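Local coordinates for protein copper-transporting ATPase (Sulfolobus solfataricus, PDB 2YJ4) that probably couples ATP hydrolysis to the transport of copper or related cations across the cell membrane, this fragment being the cytoplasmic phosphorylation and nucleotide-binding part of the pump, at residues A[29-34]-A[202-207]; A[41-46]-A[134-139]; A[209-214]-A[227-232]; A[221-226]-A[241-246]. The protein carries 1 engineered substitution. All coordinates share one frame; numbering follows the deposited sequence.

Contact 1: residues A[29-34]-A[202-207]; sequences DTIIFN and LMIGDG. Engineered in segment 29-34: Asn34 (natural residue Asp).
Leu202 joins Thr30 where neighbouring parallel strands 30-34 and 201-205 pair in the central sheet of the HAD-type phosphorylation domain. Its N donates to Thr30 O at 2.8 Å, and its carbonyl O answers Ile32 N at the same length. Such alternation is how parallel strands share their bonds. On one face, Ile31 CD1 lies alongside Leu202 CB, both side chains pointing the same way. Met203 follows on the opposite face with Ile32, where Met203 CE and Ile32 CD1 meet loosely at 4.3 Å; Met203 SD takes a weak bond from Asn34 ND2. Ile204 returns to the face of Ile31 and Phe33. With CG1 beside the backbone N (chi1 -54°), its CD1 is carried obliquely to Phe33 CE1 at 3.4 Å, a tight fit. Gly205 CA lies near ND2 of Asn34, an engineered replacement of the natural Asp. Asn34 opens the NKTGT sequence that reads DKTGT in P-type ATPases, whose aspartate takes the phosphate. Lys187, an ATP-binding residue, reaches Asn34 OD1 through a weak bond. Ile204 O is gripped twice, by Asn34 N at 3.1 Å and by Asn34 ND2 at 3.2 Å, the latter 44° above the carbonyl plane.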
loop_
_atom_site.group_PDB
_atom_site.type_symbol
_atom_site.label_atom_id
_atom_site.label_comp_id
_atom_site.label_asym_id
_atom_site.label_seq_id
_atom_site.Cartn_x
_atom_site.Cartn_y
_atom_site.Cartn_z
ATOM N N ASP A 29 1.287 22.430 -7.268
ATOM C CA ASP A 29 2.735 22.473 -7.357
ATOM C C ASP A 29 3.362 21.319 -6.579
ATOM O O ASP A 29 4.574 21.110 -6.626
ATOM C CB ASP A 29 3.237 23.802 -6.809
ATOM C CG ASP A 29 2.647 24.126 -5.458
ATOM O OD1 ASP A 29 2.576 23.222 -4.601
ATOM O OD2 ASP A 29 2.243 25.291 -5.252
ATOM N N THR A 30 2.532 20.577 -5.855
ATOM C CA THR A 30 3.023 19.484 -5.026
ATOM C C THR A 30 2.175 18.238 -5.234
ATOM O O THR A 30 0.952 18.281 -5.093
ATOM C CB THR A 30 3.016 19.870 -3.544
ATOM O OG1 THR A 30 3.795 21.057 -3.357
ATOM C CG2 THR A 30 3.588 18.746 -2.690
ATOM N N ILE A 31 2.830 17.139 -5.595
ATOM C CA ILE A 31 2.148 15.867 -5.827
ATOM C C ILE A 31 2.575 14.883 -4.755
ATOM O O ILE A 31 3.755 14.519 -4.682
ATOM C CB ILE A 31 2.507 15.253 -7.205
ATOM C CG1 ILE A 31 2.312 16.272 -8.319
ATOM C CG2 ILE A 31 1.629 14.027 -7.504
ATOM C CD1 ILE A 31 0.861 16.437 -8.729
ATOM N N ILE A 32 1.636 14.456 -3.918
ATOM C CA ILE A 32 1.985 13.503 -2.864
ATOM C C ILE A 32 1.432 12.113 -3.131
ATOM O O ILE A 32 0.238 11.953 -3.349
ATOM C CB ILE A 32 1.482 13.943 -1.501
ATOM C CG1 ILE A 32 2.063 15.314 -1.127
ATOM C CG2 ILE A 32 1.878 12.909 -0.466
ATOM C CD1 ILE A 32 1.437 15.926 0.150
ATOM N N PHE A 33 2.301 11.113 -3.138
ATOM C CA PHE A 33 1.837 9.748 -3.292
ATOM C C PHE A 33 1.816 9.037 -1.969
ATOM O O PHE A 33 2.839 8.972 -1.297
ATOM C CB PHE A 33 2.756 8.967 -4.212
ATOM C CG PHE A 33 2.675 9.388 -5.641
ATOM C CD1 PHE A 33 1.735 8.822 -6.489
ATOM C CD2 PHE A 33 3.536 10.345 -6.142
ATOM C CE1 PHE A 33 1.661 9.197 -7.815
ATOM C CE2 PHE A 33 3.469 10.728 -7.471
ATOM C CZ PHE A 33 2.530 10.151 -8.310
ATOM N N ASN A 34 0.657 8.510 -1.588
ATOM C CA ASN A 34 0.627 7.451 -0.590
ATOM C C ASN A 34 1.200 6.195 -1.221
ATOM O O ASN A 34 0.890 5.879 -2.367
ATOM C CB ASN A 34 -0.788 7.193 -0.096
ATOM C CG ASN A 34 -1.324 8.340 0.720
ATOM O OD1 ASN A 34 -0.946 8.516 1.885
ATOM N ND2 ASN A 34 -2.212 9.143 0.113
ATOM N N LEU A 202 -1.818 17.942 -4.737
ATOM C CA LEU A 202 -2.596 16.871 -5.352
ATOM C C LEU A 202 -2.083 15.571 -4.763
ATOM O O LEU A 202 -0.871 15.345 -4.721
ATOM C CB LEU A 202 -2.447 16.863 -6.877
ATOM C CG LEU A 202 -3.335 15.834 -7.597
ATOM C CD1 LEU A 202 -3.693 16.292 -8.991
ATOM C CD2 LEU A 202 -2.693 14.458 -7.631
ATOM N N MET A 203 -2.993 14.735 -4.278
ATOM C CA MET A 203 -2.587 13.493 -3.624
ATOM C C MET A 203 -3.295 12.313 -4.222
ATOM O O MET A 203 -4.495 12.355 -4.491
ATOM C CB MET A 203 -2.843 13.514 -2.109
ATOM C CG MET A 203 -2.782 12.116 -1.432
ATOM S SD MET A 203 -2.991 12.226 0.368
ATOM C CE MET A 203 -2.261 13.844 0.576
ATOM N N ILE A 204 -2.532 11.255 -4.429
ATOM C CA ILE A 204 -3.106 10.002 -4.850
ATOM C C ILE A 204 -3.050 9.034 -3.671
ATOM O O ILE A 204 -2.013 8.892 -3.025
ATOM C CB ILE A 204 -2.392 9.436 -6.090
ATOM C CG1 ILE A 204 -2.369 10.480 -7.203
ATOM C CG2 ILE A 204 -3.105 8.194 -6.586
ATOM C CD1 ILE A 204 -1.051 11.196 -7.362
ATOM N N GLY A 205 -4.177 8.393 -3.391
ATOM C CA GLY A 205 -4.273 7.454 -2.290
ATOM C C GLY A 205 -5.081 6.219 -2.640
ATOM O O GLY A 205 -5.572 6.076 -3.761
ATOM N N ASP A 206 -5.239 5.343 -1.653
ATOM C CA ASP A 206 -5.814 4.019 -1.850
ATOM C C ASP A 206 -5.918 3.308 -0.513
ATOM O O ASP A 206 -4.906 2.874 0.054
ATOM C CB ASP A 206 -4.908 3.185 -2.756
ATOM C CG ASP A 206 -5.376 1.747 -2.893
ATOM O OD1 ASP A 206 -5.240 0.986 -1.906
ATOM O OD2 ASP A 206 -5.871 1.375 -3.990
ATOM N N GLY A 207 -7.125 3.167 0.006
ATOM C CA GLY A 207 -7.257 2.364 1.205
ATOM C C GLY A 207 -7.349 3.144 2.497
ATOM O O GLY A 207 -7.233 4.369 2.520
#

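Contact 2: residues A[41-46]-A[134-139]; sequences YGTPIV and SDVPRP
Tyr41 spreads its ring along the chain from Val136 to Pro139, and the first shell forms around it. Arg138 CG sits 4.0 Å from the ring centroid, almost on the ring normal, a CH-pi contact over one face. Farther along the same arginine, the guanidinium lays a face on Tyr41 CD1, its plane turned 45° from that of the ring. Val136 CG1 meets Tyr41 CD2 at 3.8 Å, while Pro139 CD comes up to Tyr41 OH at 3.3 Å. Tyr41 N donates to Val136 O at 2.7 Å, which fixes the backbone from which the ring extends. Replacing Tyr41 by an alanine would probably leave the aliphatic part of Arg138 and the Pro139 ring without their partner and the linker freer to shift. At the other end, Ile45 N to Ser134 O (2.8 Å) and Ser134 N to Ile45 O (3.0 Å) close an antiparallel hydrogen-bonded pair, with Ile45 CG2 against Val136 CG2 at 4.0 Å. In the second shell, the extended chain of Arg138 from CG to NE carries the guanidinium to helix 35-39, where NH2 bonds Gly37 O and NE weakly bonds Thr38 O. These two segments are the paired linkers of the P-type ATPase hinge: one runs from helix 35-39 into strand 45-50 of the nucleotide-binding sheet, the other from strand 126-134 back to helix 142-149 of the phosphorylation domain.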
loop_
_atom_site.group_PDB
_atom_site.type_symbol
_atom_site.label_atom_id
_atom_site.label_comp_id
_atom_site.label_asym_id
_atom_site.label_seq_id
_atom_site.Cartn_x
_atom_site.Cartn_y
_atom_site.Cartn_z
ATOM N N TYR A 41 1.198 -2.370 -5.997
ATOM C CA TYR A 41 -0.039 -3.113 -5.995
ATOM C C TYR A 41 -0.359 -3.295 -4.517
ATOM O O TYR A 41 0.519 -3.156 -3.663
ATOM C CB TYR A 41 0.148 -4.452 -6.705
ATOM C CG TYR A 41 0.513 -4.314 -8.174
ATOM C CD1 TYR A 41 -0.469 -4.086 -9.142
ATOM C CD2 TYR A 41 1.836 -4.414 -8.596
ATOM C CE1 TYR A 41 -0.139 -3.956 -10.497
ATOM C CE2 TYR A 41 2.177 -4.297 -9.938
ATOM C CZ TYR A 41 1.188 -4.065 -10.885
ATOM O OH TYR A 41 1.533 -3.944 -12.217
ATOM N N GLY A 42 -1.605 -3.581 -4.188
ATOM C CA GLY A 42 -1.943 -3.665 -2.783
ATOM C C GLY A 42 -1.823 -5.082 -2.273
ATOM O O GLY A 42 -2.582 -5.500 -1.405
ATOM N N THR A 43 -0.866 -5.830 -2.803
ATOM C CA THR A 43 -0.817 -7.254 -2.502
ATOM C C THR A 43 0.524 -7.741 -1.958
ATOM O O THR A 43 1.519 -7.801 -2.686
ATOM C CB THR A 43 -1.207 -8.087 -3.722
ATOM O OG1 THR A 43 -1.112 -9.477 -3.387
ATOM C CG2 THR A 43 -0.287 -7.764 -4.893
ATOM N N PRO A 44 0.536 -8.113 -0.673
ATOM C CA PRO A 44 1.703 -8.591 0.079
ATOM C C PRO A 44 2.224 -9.933 -0.432
ATOM O O PRO A 44 1.438 -10.828 -0.749
ATOM C CB PRO A 44 1.157 -8.761 1.498
ATOM C CG PRO A 44 -0.073 -7.886 1.546
ATOM C CD PRO A 44 -0.661 -8.033 0.176
ATOM N N ILE A 45 3.546 -10.049 -0.519
ATOM C CA ILE A 45 4.210 -11.284 -0.890
ATOM C C ILE A 45 5.300 -11.611 0.130
ATOM O O ILE A 45 5.774 -10.732 0.857
ATOM C CB ILE A 45 4.897 -11.167 -2.270
ATOM C CG1 ILE A 45 5.925 -10.028 -2.256
ATOM C CG2 ILE A 45 3.870 -10.954 -3.402
ATOM C CD1 ILE A 45 7.079 -10.211 -3.261
ATOM N N VAL A 46 5.697 -12.881 0.179
ATOM C CA VAL A 46 6.879 -13.274 0.921
ATOM C C VAL A 46 8.110 -12.946 0.086
ATOM O O VAL A 46 8.259 -13.446 -1.036
ATOM C CB VAL A 46 6.863 -14.769 1.253
ATOM C CG1 VAL A 46 8.177 -15.180 1.899
ATOM C CG2 VAL A 46 5.692 -15.085 2.174
ATOM N N SER A 134 6.477 -8.045 1.925
ATOM C CA SER A 134 6.385 -6.704 1.394
ATOM C C SER A 134 5.516 -6.643 0.142
ATOM O O SER A 134 4.845 -7.616 -0.229
ATOM C CB SER A 134 7.782 -6.145 1.112
ATOM O OG SER A 134 8.310 -6.663 -0.096
ATOM N N ASP A 135 5.550 -5.490 -0.511
ATOM C CA ASP A 135 4.633 -5.199 -1.592
ATOM C C ASP A 135 5.285 -5.367 -2.950
ATOM O O ASP A 135 6.501 -5.509 -3.044
ATOM C CB ASP A 135 4.113 -3.778 -1.440
ATOM C CG ASP A 135 2.619 -3.734 -1.324
ATOM O OD1 ASP A 135 1.986 -4.749 -1.688
ATOM O OD2 ASP A 135 2.080 -2.701 -0.864
ATOM N N VAL A 136 4.466 -5.369 -3.997
ATOM C CA VAL A 136 4.970 -5.320 -5.368
ATOM C C VAL A 136 4.828 -3.902 -5.915
ATOM O O VAL A 136 3.734 -3.363 -5.956
ATOM C CB VAL A 136 4.203 -6.285 -6.298
ATOM C CG1 VAL A 136 4.906 -6.398 -7.652
ATOM C CG2 VAL A 136 4.070 -7.653 -5.647
ATOM N N PRO A 137 5.935 -3.296 -6.348
ATOM C CA PRO A 137 5.875 -1.957 -6.942
ATOM C C PRO A 137 5.268 -1.979 -8.351
ATOM O O PRO A 137 5.483 -2.927 -9.101
ATOM C CB PRO A 137 7.351 -1.553 -7.016
ATOM C CG PRO A 137 8.070 -2.851 -7.197
ATOM C CD PRO A 137 7.300 -3.850 -6.367
ATOM N N ARG A 138 4.504 -0.949 -8.700
ATOM C CA ARG A 138 4.020 -0.806 -10.069
ATOM C C ARG A 138 5.170 -0.409 -11.001
ATOM O O ARG A 138 6.053 0.367 -10.625
ATOM C CB ARG A 138 2.884 0.219 -10.154
ATOM C CG ARG A 138 1.581 -0.235 -9.515
ATOM C CD ARG A 138 0.481 0.832 -9.590
ATOM N NE ARG A 138 -0.554 0.545 -8.605
ATOM C CZ ARG A 138 -1.620 -0.210 -8.844
ATOM N NH1 ARG A 138 -1.799 -0.733 -10.059
ATOM N NH2 ARG A 138 -2.507 -0.446 -7.877
ATOM N N PRO A 139 5.159 -0.953 -12.223
ATOM C CA PRO A 139 6.165 -0.666 -13.256
ATOM C C PRO A 139 6.112 0.790 -13.728
ATOM O O PRO A 139 5.048 1.238 -14.155
ATOM C CB PRO A 139 5.767 -1.607 -14.392
ATOM C CG PRO A 139 4.284 -1.850 -14.185
ATOM C CD PRO A 139 4.107 -1.872 -12.697
#

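Contact 3: residues A[209-214]-A[227-232]; sequences NDAAAL and VDISKN
Asp210 and Ser230 approach each other without involving the flat carboxylate: CB of Asp210, not its oxygens, is what faces Ser230 OG, at 4.4 Å. The carboxylate is engaged elsewhere, OD1 in a salt bridge with Lys187 and OD2 accepting from Asp206 N, close to a bound phosphate ion. Asp210 ends the GDGVND sequence, matching the GDGxND motif of P-type ATPases, and leads into helix 211-216, the crossover between parallel strands 201-205 and 219-223. Leu214 N, bonded to Asp210 O, marks that helix's first turn. The short helix 228-231 packs against it with the small Ala211 and Ser230 at the closest approach, their CA atoms 4.4 Å apart. Ala211 CB is received by Ile229, whose CG1 lies 3.8 Å away and CD1 3.9 Å. The isoleucine can do this because CG1 stands between its backbone N and carbonyl carbon (chi1 68°) and the chain then runs on extended. The buried Leu214 lays CD1 on Ser230, 3.9 Å from OG and 4.0 Å from CB. Ser230 OG also stands 3.8 Å from Ala211 N, a van der Waals neighbour, while its polar need is met, weakly, by Gly207 N in the loop before helix 211-216. The chemistry is therefore mostly van der Waals contact: methyl and methylene groups of Ala211, Ile229 and Leu214, with the serine hydroxyl among them. Charge is spent elsewhere, on the link from Asp210 to the nucleotide-binding Lys187, so the interface is set by shape more than by charge.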
loop_
_atom_site.group_PDB
_atom_site.type_symbol
_atom_site.label_atom_id
_atom_site.label_comp_id
_atom_site.label_asym_id
_atom_site.label_seq_id
_atom_site.Cartn_x
_atom_site.Cartn_y
_atom_site.Cartn_z
ATOM N N ASN A 209 -5.781 3.978 5.415
ATOM C CA ASN A 209 -4.853 5.000 5.918
ATOM C C ASN A 209 -4.668 6.241 5.031
ATOM O O ASN A 209 -3.862 7.118 5.362
ATOM C CB ASN A 209 -3.482 4.377 6.243
ATOM N N ASP A 210 -5.415 6.325 3.923
ATOM C CA ASP A 210 -5.277 7.460 2.996
ATOM C C ASP A 210 -6.479 8.406 2.968
ATOM O O ASP A 210 -6.345 9.548 2.556
ATOM C CB ASP A 210 -4.972 6.988 1.560
ATOM C CG ASP A 210 -3.727 6.111 1.474
ATOM O OD1 ASP A 210 -2.982 6.021 2.468
ATOM O OD2 ASP A 210 -3.495 5.499 0.409
ATOM N N ALA A 211 -7.648 7.939 3.399
ATOM C CA ALA A 211 -8.880 8.709 3.202
ATOM C C ALA A 211 -8.839 10.144 3.750
ATOM O O ALA A 211 -9.082 11.105 3.015
ATOM C CB ALA A 211 -10.070 7.967 3.738
ATOM N N ALA A 212 -8.533 10.288 5.034
ATOM C CA ALA A 212 -8.546 11.599 5.679
ATOM C C ALA A 212 -7.524 12.555 5.056
ATOM O O ALA A 212 -7.852 13.691 4.763
ATOM C CB ALA A 212 -8.339 11.474 7.203
ATOM N N ALA A 213 -6.294 12.099 4.842
ATOM C CA ALA A 213 -5.363 12.865 4.017
ATOM C C ALA A 213 -5.963 13.252 2.637
ATOM O O ALA A 213 -5.836 14.398 2.211
ATOM C CB ALA A 213 -4.081 12.110 3.837
ATOM N N LEU A 214 -6.614 12.318 1.938
ATOM C CA LEU A 214 -7.120 12.637 0.589
ATOM C C LEU A 214 -8.177 13.742 0.659
ATOM O O LEU A 214 -8.235 14.622 -0.210
ATOM C CB LEU A 214 -7.730 11.413 -0.121
ATOM C CG LEU A 214 -6.875 10.271 -0.661
ATOM C CD1 LEU A 214 -7.754 9.057 -0.951
ATOM C CD2 LEU A 214 -6.143 10.716 -1.910
ATOM N N VAL A 227 -10.385 1.502 -1.569
ATOM C CA VAL A 227 -11.504 1.282 -0.656
ATOM C C VAL A 227 -12.551 2.394 -0.740
ATOM O O VAL A 227 -12.273 3.504 -1.221
ATOM C CB VAL A 227 -11.015 1.136 0.806
ATOM C CG1 VAL A 227 -9.925 0.081 0.877
ATOM C CG2 VAL A 227 -10.506 2.477 1.345
ATOM N N ASP A 228 -13.754 2.086 -0.263
ATOM C CA ASP A 228 -14.891 2.988 -0.421
ATOM C C ASP A 228 -14.743 4.335 0.299
ATOM O O ASP A 228 -15.005 5.379 -0.294
ATOM C CB ASP A 228 -16.203 2.283 -0.053
ATOM C CG ASP A 228 -16.788 1.499 -1.224
ATOM O OD1 ASP A 228 -16.739 2.003 -2.376
ATOM O OD2 ASP A 228 -17.288 0.373 -0.995
ATOM N N ILE A 229 -14.324 4.311 1.561
ATOM C CA ILE A 229 -14.069 5.548 2.302
ATOM C C ILE A 229 -13.135 6.495 1.523
ATOM O O ILE A 229 -13.313 7.715 1.543
ATOM C CB ILE A 229 -13.479 5.273 3.703
ATOM C CG1 ILE A 229 -12.057 4.698 3.597
ATOM C CG2 ILE A 229 -14.394 4.349 4.502
ATOM C CD1 ILE A 229 -11.375 4.467 4.943
ATOM N N SER A 230 -12.147 5.929 0.830
ATOM C CA SER A 230 -11.231 6.724 0.015
ATOM C C SER A 230 -11.928 7.342 -1.203
ATOM O O SER A 230 -11.785 8.542 -1.478
ATOM C CB SER A 230 -10.036 5.875 -0.428
ATOM O OG SER A 230 -9.094 5.762 0.619
ATOM N N LYS A 231 -12.687 6.516 -1.918
ATOM C CA LYS A 231 -13.354 6.939 -3.142
ATOM C C LYS A 231 -14.473 7.963 -2.915
ATOM O O LYS A 231 -14.630 8.878 -3.710
ATOM C CB LYS A 231 -13.902 5.722 -3.893
ATOM C CG LYS A 231 -12.874 4.645 -4.196
ATOM C CD LYS A 231 -13.563 3.289 -4.409
ATOM C CE LYS A 231 -13.758 2.970 -5.881
ATOM N NZ LYS A 231 -12.432 2.825 -6.556
ATOM N N ASN A 232 -15.256 7.816 -1.848
ATOM C CA ASN A 232 -16.364 8.744 -1.615
ATOM C C ASN A 232 -15.870 10.118 -1.161
ATOM O O ASN A 232 -16.670 10.993 -0.826
ATOM C CB ASN A 232 -17.359 8.221 -0.572
ATOM C CG ASN A 232 -17.561 6.718 -0.636
ATOM O OD1 ASN A 232 -17.592 6.050 0.402
ATOM N ND2 ASN A 232 -17.706 6.175 -1.846
#

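Contact 4: residues A[221-226]-A[241-246]; sequences VAMGNG and NDIGTL
Asn241, just before helix 243-250, reaches across to the type I turn Met223-Gly226 at the end of strand 219-223 of the HAD-type parallel sheet. Its OD1 accepts from Asn225 N at 2.9 Å (149° at the hydrogen), the donor lying in the carbonyl plane on a lone pair. Gly224 N is 2.7 Å from the same OD1, and a side chain at Gly224 would collide with that oxygen, so glycine suits the position. A leucine in place of Asn241 would probably leave Asn225 N without its acceptor and the turn less firmly held to the helix start. Met223 takes the most folded shape here. All three of its torsions lie close to -63°, which curls the chain back so that CE settles 3.5 Å from Asn241 CA and 3.6 Å from Asn241 OD1. That curl also exposes SD to Ile243, whose CD1 touches it at 3.7 Å with the two chains at about a right angle. Met223 thus fills the space between the turn and the first helical turn, touching a polar residue with its methyl and an apolar one with its sulfur. Earlier on the strand, Val221 is met by Leu246 tip to tip, CG2 of the valine to CD2 of the leucine at 4.1 Å; Ile204 on the adjacent strand adds to this apolar patch. The helix start is secured by Asp242, the N-cap: its OD2 is met on the anti side by two donors of one residue, Thr245 N at 2.9 Å and Thr245 OG1 at 2.6 Å.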
loop_
_atom_site.group_PDB
_atom_site.type_symbol
_atom_site.label_atom_id
_atom_site.label_comp_id
_atom_site.label_asym_id
_atom_site.label_seq_id
_atom_site.Cartn_x
_atom_site.Cartn_y
_atom_site.Cartn_z
ATOM N N VAL A 221 -6.985 12.160 -5.715
ATOM C CA VAL A 221 -7.213 11.024 -6.575
ATOM C C VAL A 221 -7.198 9.722 -5.774
ATOM O O VAL A 221 -6.267 9.455 -5.027
ATOM C CB VAL A 221 -6.147 10.948 -7.690
ATOM C CG1 VAL A 221 -6.533 9.892 -8.715
ATOM C CG2 VAL A 221 -5.974 12.313 -8.367
ATOM N N ALA A 222 -8.241 8.918 -5.930
ATOM C CA ALA A 222 -8.264 7.572 -5.370
ATOM C C ALA A 222 -7.968 6.542 -6.476
ATOM O O ALA A 222 -8.305 6.752 -7.647
ATOM C CB ALA A 222 -9.599 7.299 -4.739
ATOM N N MET A 223 -7.328 5.436 -6.112
ATOM C CA MET A 223 -7.091 4.359 -7.059
ATOM C C MET A 223 -8.374 3.581 -7.344
ATOM O O MET A 223 -9.312 3.592 -6.543
ATOM C CB MET A 223 -6.040 3.405 -6.512
ATOM C CG MET A 223 -4.684 4.047 -6.318
ATOM S SD MET A 223 -3.971 4.620 -7.860
ATOM C CE MET A 223 -3.826 3.056 -8.742
ATOM N N GLY A 224 -8.413 2.905 -8.488
ATOM C CA GLY A 224 -9.529 2.037 -8.808
ATOM C C GLY A 224 -9.721 0.921 -7.798
ATOM O O GLY A 224 -10.822 0.708 -7.292
ATOM N N ASN A 225 -8.648 0.206 -7.487
ATOM C CA ASN A 225 -8.755 -0.890 -6.530
ATOM C C ASN A 225 -8.851 -0.377 -5.095
ATOM O O ASN A 225 -8.700 -1.139 -4.143
ATOM C CB ASN A 225 -7.603 -1.892 -6.695
ATOM C CG ASN A 225 -6.248 -1.211 -6.856
ATOM O OD1 ASN A 225 -5.689 -0.646 -5.896
ATOM N ND2 ASN A 225 -5.704 -1.268 -8.073
ATOM N N GLY A 226 -9.118 0.921 -4.956
ATOM C CA GLY A 226 -9.193 1.580 -3.663
ATOM C C GLY A 226 -10.481 1.338 -2.885
ATOM O O GLY A 226 -11.534 1.020 -3.454
ATOM N N ASN A 241 -6.444 2.497 -12.661
ATOM C CA ASN A 241 -5.291 2.213 -11.810
ATOM C C ASN A 241 -4.007 2.492 -12.545
ATOM O O ASN A 241 -2.967 1.937 -12.207
ATOM C CB ASN A 241 -5.281 0.761 -11.362
ATOM C CG ASN A 241 -6.485 0.412 -10.544
ATOM O OD1 ASN A 241 -6.743 1.035 -9.514
ATOM N ND2 ASN A 241 -7.252 -0.573 -11.000
ATOM N N ASP A 242 -4.089 3.347 -13.561
ATOM C CA ASP A 242 -2.928 3.705 -14.367
ATOM C C ASP A 242 -2.436 5.103 -14.032
ATOM O O ASP A 242 -2.964 6.092 -14.541
ATOM C CB ASP A 242 -3.258 3.630 -15.863
ATOM C CG ASP A 242 -2.015 3.623 -16.725
ATOM O OD1 ASP A 242 -1.418 2.534 -16.856
ATOM O OD2 ASP A 242 -1.628 4.695 -17.252
ATOM N N ILE A 243 -1.419 5.177 -13.182
ATOM C CA ILE A 243 -0.830 6.455 -12.788
ATOM C C ILE A 243 -0.424 7.290 -14.001
ATOM O O ILE A 243 -0.831 8.441 -14.142
ATOM C CB ILE A 243 0.427 6.245 -11.928
ATOM C CG1 ILE A 243 0.211 5.113 -10.907
ATOM C CG2 ILE A 243 0.896 7.575 -11.316
ATOM C CD1 ILE A 243 -0.904 5.343 -9.872
ATOM N N GLY A 244 0.400 6.710 -14.868
ATOM C CA GLY A 244 0.804 7.379 -16.094
ATOM C C GLY A 244 -0.322 8.203 -16.693
ATOM O O GLY A 244 -0.148 9.375 -17.032
ATOM N N THR A 245 -1.487 7.580 -16.812
ATOM C CA THR A 245 -2.676 8.249 -17.327
ATOM C C THR A 245 -2.925 9.546 -16.562
ATOM O O THR A 245 -3.163 10.603 -17.152
ATOM C CB THR A 245 -3.930 7.339 -17.221
ATOM O OG1 THR A 245 -3.720 6.118 -17.957
ATOM C CG2 THR A 245 -5.145 8.055 -17.760
ATOM N N LEU A 246 -2.862 9.468 -15.240
ATOM C CA LEU A 246 -3.052 10.656 -14.419
ATOM C C LEU A 246 -1.939 11.667 -14.645
ATOM O O LEU A 246 -2.202 12.862 -14.800
ATOM C CB LEU A 246 -3.135 10.296 -12.937
ATOM C CG LEU A 246 -3.015 11.518 -12.026
ATOM C CD1 LEU A 246 -4.258 12.391 -12.149
ATOM C CD2 LEU A 246 -2.789 11.083 -10.598
#

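Contact 1 is the buried centre, two strands of the parallel sheet joined by regular backbone bonds, and the partly buried contact 4 extends that sheet through strand 219-223, whose Val221 pairs with Met203 and Gly205. Contact 3 lies beside both: helix 211-216 connects the strands of contacts 1 and 4, and Lys231 reaches Gly224 O in the turn of contact 4. It is buried van der Waals packing that includes a serine hydroxyl, whereas contact 4 mixes a side-chain-to-backbone hydrogen bond with sulfur and methyl packing. Contact 2 differs most, a surface contact between interdomain linkers, where backbone bonds at both ends are joined by a ring-arginine contact; that arginine also packs on Asn225 and Asn241 of contact 4.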